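Local coordinates for carbohydrate-binding protein (Flavonifractor plautii, PDB 6N1B), which deacetylates N-acetylgalactosamine, probably that of the blood group A antigen, as a step in converting A type to O type blood, at residues H54-V59 and D120-Y125; W70-P75 and P86-S91; H272-Y277 and R336-Y341. All coordinates share one frame; numbering follows the deposited sequence.

Contact 1 (H54-V59 and D120-Y125); sequences HPDVVV and DADMVY. With CA (calcium ion), chain D; CA (calcium ion), chain C.
Asp56 and Asp122 meet near the centre of a five-bladed beta-propeller, on innermost strands of adjacent blades that run almost exactly parallel, 6.2 Å apart at their axes, and touch through side chains and water. Metal binding dominates. Both carboxylate oxygens of Asp56 hold the chain D calcium, OD1 at 2.4 Å, while Asp122 binds it through OD1 alone; the carboxylate planes are turned 31° apart. With CG anti to the backbone N (chi1 -160°), Asp56 reaches across to the neighbouring blade. Asp274 joins the same ion. Asp120 instead points away, its OD1 2.0 Å from the chain C ion and its OD2 bonded to the Ser206 amide; that ion, modelled as calcium, has bonds short for calcium, so its identity is doubtful.

Met123 N donates to Asp56 OD2 over 2.8 Å, on the anti side and tilted 24° out of the carboxylate plane, so that this oxygen serves both metal and backbone. Two waters do similar work, one spanning His54 O and Ala121 N, the other spanning Val57 O and Met123 O while also binding the chain D calcium.

Packing closes both ends. Asp120 CA sits over a face of the His54 ring, 3.4 Å from its centroid. At the other end Val58 divides its two methyls, CG2 lying 4.1 Å from Met123 CE and CG1 resting against Tyr125 CB.

Contact 2 (W70-P75 and P86-S91); sequences WAVYTP and PSIVAS
Four residue pairs, from Trp70 with Ala90 to Tyr73 with Ser87, register the strands 70-75 and 87-91 as an antiparallel beta hairpin, the middle and outer strands of a propeller blade. Their axes come within 4.8 Å and their directions differ by 155°. Ala71 with Val89 and Tyr73 with Ser87 are the hydrogen-bonded pairs; Ala71 N reaches Val89 O at 2.9 Å on a nearly straight line, whereas the two bonds of Tyr73 and Ser87 are more bent, at 144°. The alternate pairs, Trp70 with Ala90 and Val72 with Ile88, are non-hydrogen-bonded, and here CA-H groups approach carbonyls, as when Val72 CA comes 3.2 Å from Ser87 O.

The side chains alternate between the two faces of the sheet. On the face carrying Trp70, Val72, Ile88 and Ala90, the indole lies flat over its strand partner: Ala90 CB stands squarely above the six-membered ring, 3.6 Å from its centroid, while Ile88 CG2 meets the rim in the plane of the ring. Ile88 CD1 then extends to Val72 CB. Met123 of the next blade's inner strand packs on Trp70 and Val72, tying this face to the neighbouring blade.

The other face is built round Tyr73. Its CG is held between the backbone N and the carbonyl carbon (chi1 62°), which swings the ring across the neighbouring strand. The hydroxyl is bonded to Pro39 O. Val89 CG2 approaches Tyr73 CE1 at 3.8 Å, and Ser87 CB lies over the ring near its rim, 3.5 Å from Tyr73 CZ.

Contact 3 (H272-Y277 and R336-Y341); sequences HQDVQY and RSSFYY. With CA (calcium ion), chain C; CA (calcium ion), chain D.
Extended at its first torsion, with CG opposite the backbone N (chi1 -175°), Asp274 is carried toward strand 336-341, while a bend at chi2 (-88°) turns Arg336 to run along the gap between the two strands. Both belong to innermost strands of neighbouring propeller blades, parallel and 6.1 Å apart at their axes.

The guanidinium ends with one face under Asp274 CB, 3.5 Å from its plane. Its NH2 donates to Gln273 O at 3.0 Å, NE adding a weak bond to the same oxygen; NH1 goes to Asp56 OD1 and Pro55 O, and NH2 also to Asp122 OD1. Asp274 divides its oxygens: OD1 binds the chain D calcium at 2.4 Å, whereas OD2 accepts from Phe339 N at 3.1 Å, nearly along its own C-O bond, and from a water that is itself a ligand of that ion.

Beyond this polar centre Gln276 CG rests over the Phe339 ring, 3.8 Å from its centroid, and Gln276 OE1 is linked through a water to Tyr341 N. At the other end His272 CB packs on Arg336 CG at 3.6 Å, and His272 NE2 binds the chain C ion at 2.1 Å.

A positive guanidinium laid among metal-binding carboxylates would be expected to offset part of their negative charge, while its bonds to backbone carbonyls and to Asp56 and Asp122 fix its position and couple four of the five blades.

In the fold
Contacts 1 and 3 line the propeller's central channel, their centres about 9 Å apart, and share both metal ions. Arg336 joins them directly: its NH1 forms a salt bridge with Asp56 OD1 at 2.8 Å. The chain D ion ties Asp56, Asp122 and Asp274 together, whereas the chain C ion, held by Asp120 and His272, faces the sugar pocket; both side chains lie about 5 Å from the bound alpha-galactose, consistent with a catalytic metal. Contact 2 stands behind contact 1, centres about 8 Å apart, and continues the blade of segment 54-59 outward through a probable hydrogen bond from Val58 N to Trp70 O, 2.7 Å. It lies about 15 Å from contact 3 between centres.

Contact 1 (H54-V59 and D120-Y125)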
loop_
_atom_site.group_PDB
_atom_site.type_symbol
_atom_site.label_atom_id
_atom_site.label_comp_id
_atom_site.label_asym_id
_atom_site.label_seq_id
_atom_site.Cartn_x
_atom_site.Cartn_y
_atom_site.Cartn_z
ATOM N N HIS A 54 -1.774 5.842 0.383
ATOM C CA HIS A 54 -1.219 4.503 0.552
ATOM C C HIS A 54 -2.236 3.428 0.987
ATOM O O HIS A 54 -2.132 2.798 2.044
ATOM C CB HIS A 54 -0.015 4.526 1.478
ATOM C CG HIS A 54 0.928 3.356 1.420
ATOM N ND1 HIS A 54 0.672 2.021 1.747
ATOM C CD2 HIS A 54 2.260 3.511 1.099
ATOM C CE1 HIS A 54 1.873 1.398 1.593
ATOM N NE2 HIS A 54 2.789 2.266 1.189
ATOM N N PRO A 55 -3.263 3.236 0.137
ATOM C CA PRO A 55 -4.176 2.183 0.415
ATOM C C PRO A 55 -3.498 0.821 0.248
ATOM O O PRO A 55 -2.643 0.681 -0.619
ATOM C CB PRO A 55 -5.292 2.338 -0.607
ATOM C CG PRO A 55 -4.526 2.904 -1.791
ATOM C CD PRO A 55 -3.514 3.845 -1.190
ATOM N N ASP A 56 -4.083 -0.193 0.899
ATOM C CA ASP A 56 -3.829 -1.590 0.561
ATOM C C ASP A 56 -5.146 -2.388 0.685
ATOM O O ASP A 56 -5.718 -2.370 1.811
ATOM C CB ASP A 56 -2.699 -2.199 1.375
ATOM C CG ASP A 56 -2.173 -3.431 0.649
ATOM O OD1 ASP A 56 -1.812 -3.341 -0.543
ATOM O OD2 ASP A 56 -2.218 -4.556 1.258
ATOM N N VAL A 57 -5.566 -2.927 -0.459
ATOM C CA VAL A 57 -6.875 -3.531 -0.484
ATOM C C VAL A 57 -6.752 -5.047 -0.572
ATOM O O VAL A 57 -5.867 -5.555 -1.275
ATOM C CB VAL A 57 -7.639 -2.994 -1.714
ATOM C CG1 VAL A 57 -9.010 -3.624 -1.848
ATOM C CG2 VAL A 57 -7.848 -1.490 -1.575
ATOM N N VAL A 58 -7.600 -5.756 0.176
ATOM C CA VAL A 58 -7.747 -7.197 0.120
ATOM C C VAL A 58 -9.142 -7.503 -0.460
ATOM O O VAL A 58 -10.121 -6.999 0.072
ATOM C CB VAL A 58 -7.595 -7.836 1.508
ATOM C CG1 VAL A 58 -7.877 -9.336 1.415
ATOM C CG2 VAL A 58 -6.215 -7.581 2.144
ATOM N N VAL A 59 -9.134 -8.237 -1.566
ATOM C CA VAL A 59 -10.380 -8.671 -2.212
ATOM C C VAL A 59 -10.548 -10.172 -2.030
ATOM O O VAL A 59 -9.706 -10.919 -2.502
ATOM C CB VAL A 59 -10.430 -8.303 -3.733
ATOM C CG1 VAL A 59 -11.817 -8.643 -4.312
ATOM C CG2 VAL A 59 -10.101 -6.838 -3.902
ATOM N N ASP A 120 2.776 3.588 5.453
ATOM C CA ASP A 120 3.053 2.436 4.574
ATOM C C ASP A 120 2.368 1.159 5.006
ATOM O O ASP A 120 3.056 0.074 5.169
ATOM C CB ASP A 120 4.566 2.189 4.442
ATOM C CG ASP A 120 5.329 3.300 3.736
ATOM O OD1 ASP A 120 4.708 4.316 3.398
ATOM O OD2 ASP A 120 6.570 3.213 3.732
ATOM N N ALA A 121 1.066 1.133 5.160
ATOM C CA ALA A 121 0.367 -0.074 5.543
ATOM C C ALA A 121 0.190 -1.028 4.351
ATOM O O ALA A 121 -0.072 -0.651 3.229
ATOM C CB ALA A 121 -0.940 0.227 6.171
ATOM N N ASP A 122 0.172 -2.331 4.669
ATOM C CA ASP A 122 -0.122 -3.431 3.709
ATOM C C ASP A 122 -0.708 -4.590 4.461
ATOM O O ASP A 122 -0.229 -4.876 5.581
ATOM C CB ASP A 122 1.192 -3.828 2.987
ATOM C CG ASP A 122 1.037 -4.884 1.901
ATOM O OD1 ASP A 122 0.754 -4.570 0.655
ATOM O OD2 ASP A 122 1.147 -6.091 2.288
ATOM N N MET A 123 -1.781 -5.193 3.937
ATOM C CA MET A 123 -2.552 -6.203 4.685
ATOM C C MET A 123 -2.746 -7.432 3.806
ATOM O O MET A 123 -3.016 -7.365 2.602
ATOM C CB MET A 123 -3.880 -5.578 5.074
ATOM C CG MET A 123 -4.848 -6.452 5.866
ATOM S SD MET A 123 -6.160 -5.549 6.648
ATOM C CE MET A 123 -7.098 -5.059 5.224
ATOM N N VAL A 124 -2.644 -8.571 4.505
ATOM C CA VAL A 124 -2.817 -9.904 3.917
ATOM C C VAL A 124 -3.920 -10.683 4.621
ATOM O O VAL A 124 -3.985 -10.641 5.834
ATOM C CB VAL A 124 -1.487 -10.665 4.049
ATOM C CG1 VAL A 124 -1.499 -12.005 3.293
ATOM C CG2 VAL A 124 -0.397 -9.890 3.496
ATOM N N TYR A 125 -4.713 -11.404 3.843
ATOM C CA TYR A 125 -5.597 -12.427 4.402
ATOM C C TYR A 125 -4.859 -13.732 4.582
ATOM O O TYR A 125 -4.223 -14.228 3.650
ATOM C CB TYR A 125 -6.788 -12.651 3.480
ATOM C CG TYR A 125 -7.719 -13.731 3.973
ATOM C CD1 TYR A 125 -8.395 -13.570 5.154
ATOM C CD2 TYR A 125 -7.853 -14.900 3.293
ATOM C CE1 TYR A 125 -9.240 -14.507 5.658
ATOM C CE2 TYR A 125 -8.734 -15.909 3.749
ATOM C CZ TYR A 125 -9.401 -15.742 4.940
ATOM O OH TYR A 125 -10.209 -16.772 5.418
HETATM CA CA CA D . -0.970 -5.623 -0.714
HETATM CA CA CA C . 5.238 6.021 2.581
HETATM O O HOH W 1 -0.937 3.200 4.457
HETATM O O HOH W 2 -3.480 -6.692 -0.210
HETATM O O HOH W 3 5.532 7.945 2.119
HETATM O O HOH W 4 3.167 6.064 1.994
HETATM O O HOH W 5 4.750 7.329 4.209
HETATM O O HOH W 6 7.240 5.810 3.312
HETATM O O HOH W 7 -2.278 -5.864 -2.645
#

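Contact 2 (W70-P75 and P86-S91)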
loop_
_atom_site.group_PDB
_atom_site.type_symbol
_atom_site.label_atom_id
_atom_site.label_comp_id
_atom_site.label_asym_id
_atom_site.label_seq_id
_atom_site.Cartn_x
_atom_site.Cartn_y
_atom_site.Cartn_z
ATOM N N TRP A 70 -11.645 -5.454 2.117
ATOM C CA TRP A 70 -11.053 -4.868 3.350
ATOM C C TRP A 70 -9.893 -4.000 2.923
ATOM O O TRP A 70 -9.124 -4.461 2.033
ATOM C CB TRP A 70 -10.605 -5.950 4.315
ATOM C CG TRP A 70 -11.813 -6.597 4.956
ATOM C CD1 TRP A 70 -12.647 -7.566 4.433
ATOM C CD2 TRP A 70 -12.385 -6.189 6.207
ATOM N NE1 TRP A 70 -13.695 -7.746 5.287
ATOM C CE2 TRP A 70 -13.567 -6.961 6.397
ATOM C CE3 TRP A 70 -12.029 -5.294 7.204
ATOM C CZ2 TRP A 70 -14.392 -6.796 7.529
ATOM C CZ3 TRP A 70 -12.812 -5.174 8.348
ATOM C CH2 TRP A 70 -13.965 -5.919 8.484
ATOM N N ALA A 71 -9.728 -2.820 3.506
ATOM C CA ALA A 71 -8.617 -1.982 3.165
ATOM C C ALA A 71 -7.981 -1.457 4.437
ATOM O O ALA A 71 -8.653 -1.055 5.389
ATOM C CB ALA A 71 -9.012 -0.843 2.216
ATOM N N VAL A 72 -6.637 -1.357 4.387
ATOM C CA VAL A 72 -5.886 -0.545 5.360
ATOM C C VAL A 72 -5.320 0.670 4.625
ATOM O O VAL A 72 -5.082 0.592 3.411
ATOM C CB VAL A 72 -4.794 -1.405 6.023
ATOM C CG1 VAL A 72 -3.680 -1.845 5.025
ATOM C CG2 VAL A 72 -4.184 -0.694 7.290
ATOM N N TYR A 73 -5.169 1.770 5.316
ATOM C CA TYR A 73 -4.698 2.974 4.689
ATOM C C TYR A 73 -4.197 3.897 5.804
ATOM O O TYR A 73 -4.333 3.612 7.005
ATOM C CB TYR A 73 -5.839 3.676 3.891
ATOM C CG TYR A 73 -7.006 4.121 4.730
ATOM C CD1 TYR A 73 -7.931 3.194 5.242
ATOM C CD2 TYR A 73 -7.166 5.409 5.104
ATOM C CE1 TYR A 73 -8.931 3.578 6.063
ATOM C CE2 TYR A 73 -8.211 5.815 5.972
ATOM C CZ TYR A 73 -9.075 4.874 6.395
ATOM O OH TYR A 73 -10.128 5.232 7.229
ATOM N N THR A 74 -3.597 5.036 5.403
ATOM C CA THR A 74 -3.170 6.045 6.433
ATOM C C THR A 74 -3.653 7.414 5.998
ATOM O O THR A 74 -3.357 7.854 4.881
ATOM C CB THR A 74 -1.659 6.105 6.524
ATOM O OG1 THR A 74 -1.083 6.152 5.194
ATOM C CG2 THR A 74 -1.083 4.935 7.247
ATOM N N PRO A 75 -4.322 8.133 6.885
ATOM C CA PRO A 75 -4.434 9.534 6.674
ATOM C C PRO A 75 -3.117 10.171 6.460
ATOM O O PRO A 75 -2.067 9.680 6.906
ATOM C CB PRO A 75 -5.036 10.062 8.046
ATOM C CG PRO A 75 -5.759 8.830 8.577
ATOM C CD PRO A 75 -4.830 7.720 8.206
ATOM N N PRO A 86 -2.203 3.783 10.662
ATOM C CA PRO A 86 -3.033 2.709 10.049
ATOM C C PRO A 86 -4.480 2.712 10.517
ATOM O O PRO A 86 -4.760 2.739 11.713
ATOM C CB PRO A 86 -2.293 1.430 10.435
ATOM C CG PRO A 86 -0.881 1.878 10.494
ATOM C CD PRO A 86 -0.895 3.314 11.012
ATOM N N SER A 87 -5.368 2.680 9.526
ATOM C CA SER A 87 -6.804 2.759 9.661
ATOM C C SER A 87 -7.421 1.680 8.760
ATOM O O SER A 87 -6.853 1.333 7.721
ATOM C CB SER A 87 -7.262 4.172 9.265
ATOM O OG SER A 87 -6.762 5.155 10.182
ATOM N N ILE A 88 -8.617 1.205 9.174
ATOM C CA ILE A 88 -9.293 0.112 8.449
ATOM C C ILE A 88 -10.695 0.561 7.985
ATOM O O ILE A 88 -11.450 1.215 8.772
ATOM C CB ILE A 88 -9.443 -1.098 9.377
ATOM C CG1 ILE A 88 -8.085 -1.687 9.742
ATOM C CG2 ILE A 88 -10.422 -2.179 8.882
ATOM C CD1 ILE A 88 -7.435 -2.481 8.612
ATOM N N VAL A 89 -11.025 0.153 6.758
ATOM C CA VAL A 89 -12.405 0.225 6.281
ATOM C C VAL A 89 -12.717 -1.123 5.587
ATOM O O VAL A 89 -11.826 -1.912 5.230
ATOM C CB VAL A 89 -12.662 1.423 5.340
ATOM C CG1 VAL A 89 -12.796 2.709 6.134
ATOM C CG2 VAL A 89 -11.619 1.525 4.242
ATOM N N ALA A 90 -14.004 -1.348 5.314
ATOM C CA ALA A 90 -14.530 -2.465 4.606
ATOM C C ALA A 90 -15.581 -2.031 3.582
ATOM O O ALA A 90 -16.104 -0.894 3.716
ATOM C CB ALA A 90 -15.091 -3.570 5.525
ATOM N N SER A 91 -15.865 -2.894 2.592
ATOM C CA SER A 91 -16.794 -2.554 1.567
ATOM C C SER A 91 -17.394 -3.788 0.996
ATOM O O SER A 91 -16.754 -4.848 0.969
ATOM C CB SER A 91 -16.011 -1.743 0.460
ATOM O OG SER A 91 -16.875 -1.393 -0.569
#

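Contact 3 (H272-Y277 and R336-Y341)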
loop_
_atom_site.group_PDB
_atom_site.type_symbol
_atom_site.label_atom_id
_atom_site.label_comp_id
_atom_site.label_asym_id
_atom_site.label_seq_id
_atom_site.Cartn_x
_atom_site.Cartn_y
_atom_site.Cartn_z
ATOM N N HIS A 272 7.766 3.227 -3.781
ATOM C CA HIS A 272 6.797 2.465 -3.014
ATOM C C HIS A 272 6.213 1.415 -3.970
ATOM O O HIS A 272 6.260 1.569 -5.195
ATOM C CB HIS A 272 5.700 3.347 -2.401
ATOM C CG HIS A 272 5.991 4.041 -1.156
ATOM N ND1 HIS A 272 7.252 4.254 -0.647
ATOM C CD2 HIS A 272 5.129 4.607 -0.262
ATOM C CE1 HIS A 272 7.143 4.882 0.531
ATOM N NE2 HIS A 272 5.875 5.111 0.808
ATOM N N GLN A 273 5.632 0.333 -3.430
ATOM C CA GLN A 273 5.180 -0.778 -4.298
ATOM C C GLN A 273 4.165 -1.673 -3.590
ATOM O O GLN A 273 4.117 -1.714 -2.369
ATOM C CB GLN A 273 6.361 -1.638 -4.753
ATOM C CG GLN A 273 7.198 -2.234 -3.600
ATOM C CD GLN A 273 8.197 -1.281 -2.952
ATOM O OE1 GLN A 273 8.868 -0.480 -3.669
ATOM N NE2 GLN A 273 8.334 -1.363 -1.596
ATOM N N ASP A 274 3.398 -2.383 -4.446
ATOM C CA ASP A 274 2.455 -3.431 -3.993
ATOM C C ASP A 274 2.711 -4.598 -4.954
ATOM O O ASP A 274 2.797 -4.446 -6.155
ATOM C CB ASP A 274 0.998 -2.957 -4.114
ATOM C CG ASP A 274 -0.005 -3.949 -3.559
ATOM O OD1 ASP A 274 0.296 -4.560 -2.483
ATOM O OD2 ASP A 274 -1.111 -4.072 -4.121
ATOM N N VAL A 275 2.719 -5.773 -4.347
ATOM C CA VAL A 275 2.916 -7.058 -5.123
ATOM C C VAL A 275 1.728 -7.983 -4.915
ATOM O O VAL A 275 1.177 -8.066 -3.824
ATOM C CB VAL A 275 4.219 -7.761 -4.720
ATOM C CG1 VAL A 275 4.438 -9.064 -5.500
ATOM C CG2 VAL A 275 5.414 -6.824 -4.903
ATOM N N GLN A 276 1.357 -8.713 -5.975
ATOM C CA GLN A 276 0.382 -9.803 -5.895
ATOM C C GLN A 276 0.950 -11.031 -6.604
ATOM O O GLN A 276 1.554 -10.889 -7.656
ATOM C CB GLN A 276 -0.926 -9.422 -6.576
ATOM C CG GLN A 276 -1.733 -8.344 -5.885
ATOM C CD GLN A 276 -2.535 -8.904 -4.777
ATOM O OE1 GLN A 276 -3.603 -9.516 -4.991
ATOM N NE2 GLN A 276 -2.012 -8.808 -3.517
ATOM N N TYR A 277 0.670 -12.219 -6.038
ATOM C CA TYR A 277 0.769 -13.425 -6.869
ATOM C C TYR A 277 -0.612 -13.543 -7.632
ATOM O O TYR A 277 -1.651 -13.493 -6.927
ATOM C CB TYR A 277 1.117 -14.696 -6.106
ATOM C CG TYR A 277 1.271 -15.833 -7.077
ATOM C CD1 TYR A 277 2.442 -15.997 -7.887
ATOM C CD2 TYR A 277 0.227 -16.753 -7.247
ATOM C CE1 TYR A 277 2.522 -17.008 -8.866
ATOM C CE2 TYR A 277 0.329 -17.785 -8.165
ATOM C CZ TYR A 277 1.410 -17.900 -8.979
ATOM O OH TYR A 277 1.520 -18.878 -9.924
ATOM N N ARG A 336 1.574 5.611 -3.812
ATOM C CA ARG A 336 1.488 4.181 -3.715
ATOM C C ARG A 336 0.130 3.644 -3.977
ATOM O O ARG A 336 -0.868 4.208 -3.503
ATOM C CB ARG A 336 2.011 3.765 -2.322
ATOM C CG ARG A 336 2.289 2.254 -2.206
ATOM C CD ARG A 336 1.122 1.342 -1.782
ATOM N NE ARG A 336 1.709 0.040 -1.413
ATOM C CZ ARG A 336 1.006 -1.012 -0.974
ATOM N NH1 ARG A 336 -0.309 -0.973 -0.909
ATOM N NH2 ARG A 336 1.641 -2.133 -0.717
ATOM N N SER A 337 0.050 2.573 -4.743
ATOM C CA SER A 337 -1.214 2.047 -5.236
ATOM C C SER A 337 -1.324 0.575 -4.902
ATOM O O SER A 337 -0.298 -0.131 -4.764
ATOM C CB SER A 337 -1.300 2.324 -6.706
ATOM O OG SER A 337 -1.231 3.764 -6.940
ATOM N N SER A 338 -2.522 0.042 -4.757
ATOM C CA SER A 338 -2.810 -1.354 -4.490
ATOM C C SER A 338 -3.671 -1.902 -5.593
ATOM O O SER A 338 -4.454 -1.198 -6.161
ATOM C CB SER A 338 -3.467 -1.442 -3.121
ATOM O OG SER A 338 -3.794 -2.761 -2.768
ATOM N N PHE A 339 -3.558 -3.189 -5.883
ATOM C CA PHE A 339 -4.362 -3.734 -6.974
ATOM C C PHE A 339 -4.843 -5.123 -6.681
ATOM O O PHE A 339 -4.279 -5.866 -5.830
ATOM C CB PHE A 339 -3.604 -3.710 -8.293
ATOM C CG PHE A 339 -2.526 -4.717 -8.422
ATOM C CD1 PHE A 339 -1.285 -4.556 -7.746
ATOM C CD2 PHE A 339 -2.681 -5.781 -9.172
ATOM C CE1 PHE A 339 -0.302 -5.512 -7.914
ATOM C CE2 PHE A 339 -1.708 -6.797 -9.337
ATOM C CZ PHE A 339 -0.517 -6.606 -8.717
ATOM N N TYR A 340 -5.852 -5.489 -7.466
ATOM C CA TYR A 340 -6.329 -6.906 -7.508
ATOM C C TYR A 340 -6.552 -7.231 -8.963
ATOM O O TYR A 340 -7.201 -6.461 -9.715
ATOM C CB TYR A 340 -7.638 -7.049 -6.749
ATOM C CG TYR A 340 -8.304 -8.369 -6.781
ATOM C CD1 TYR A 340 -7.621 -9.498 -6.280
ATOM C CD2 TYR A 340 -9.513 -8.554 -7.382
ATOM C CE1 TYR A 340 -8.230 -10.768 -6.308
ATOM C CE2 TYR A 340 -10.131 -9.849 -7.350
ATOM C CZ TYR A 340 -9.438 -10.914 -6.884
ATOM O OH TYR A 340 -9.998 -12.182 -6.910
ATOM N N TYR A 341 -6.015 -8.395 -9.405
ATOM C CA TYR A 341 -6.342 -8.977 -10.703
ATOM C C TYR A 341 -7.611 -9.821 -10.524
ATOM O O TYR A 341 -7.563 -10.830 -9.820
ATOM C CB TYR A 341 -5.185 -9.775 -11.234
ATOM C CG TYR A 341 -5.441 -10.434 -12.546
ATOM C CD1 TYR A 341 -6.150 -11.655 -12.563
ATOM C CD2 TYR A 341 -4.948 -9.977 -13.745
ATOM C CE1 TYR A 341 -6.351 -12.336 -13.759
ATOM C CE2 TYR A 341 -5.071 -10.649 -14.937
ATOM C CZ TYR A 341 -5.798 -11.835 -14.925
ATOM O OH TYR A 341 -5.917 -12.465 -16.141
HETATM CA CA CA C . 5.238 6.021 2.581
HETATM CA CA CA D . -0.970 -5.623 -0.714
HETATM O O HOH W 7 -2.278 -5.864 -2.645
HETATM O O HOH W 8 -4.381 -9.958 -7.613
HETATM O O HOH W 3 5.532 7.945 2.119
HETATM O O HOH W 4 3.167 6.064 1.994
HETATM O O HOH W 5 4.750 7.329 4.209
HETATM O O HOH W 6 7.240 5.810 3.312
#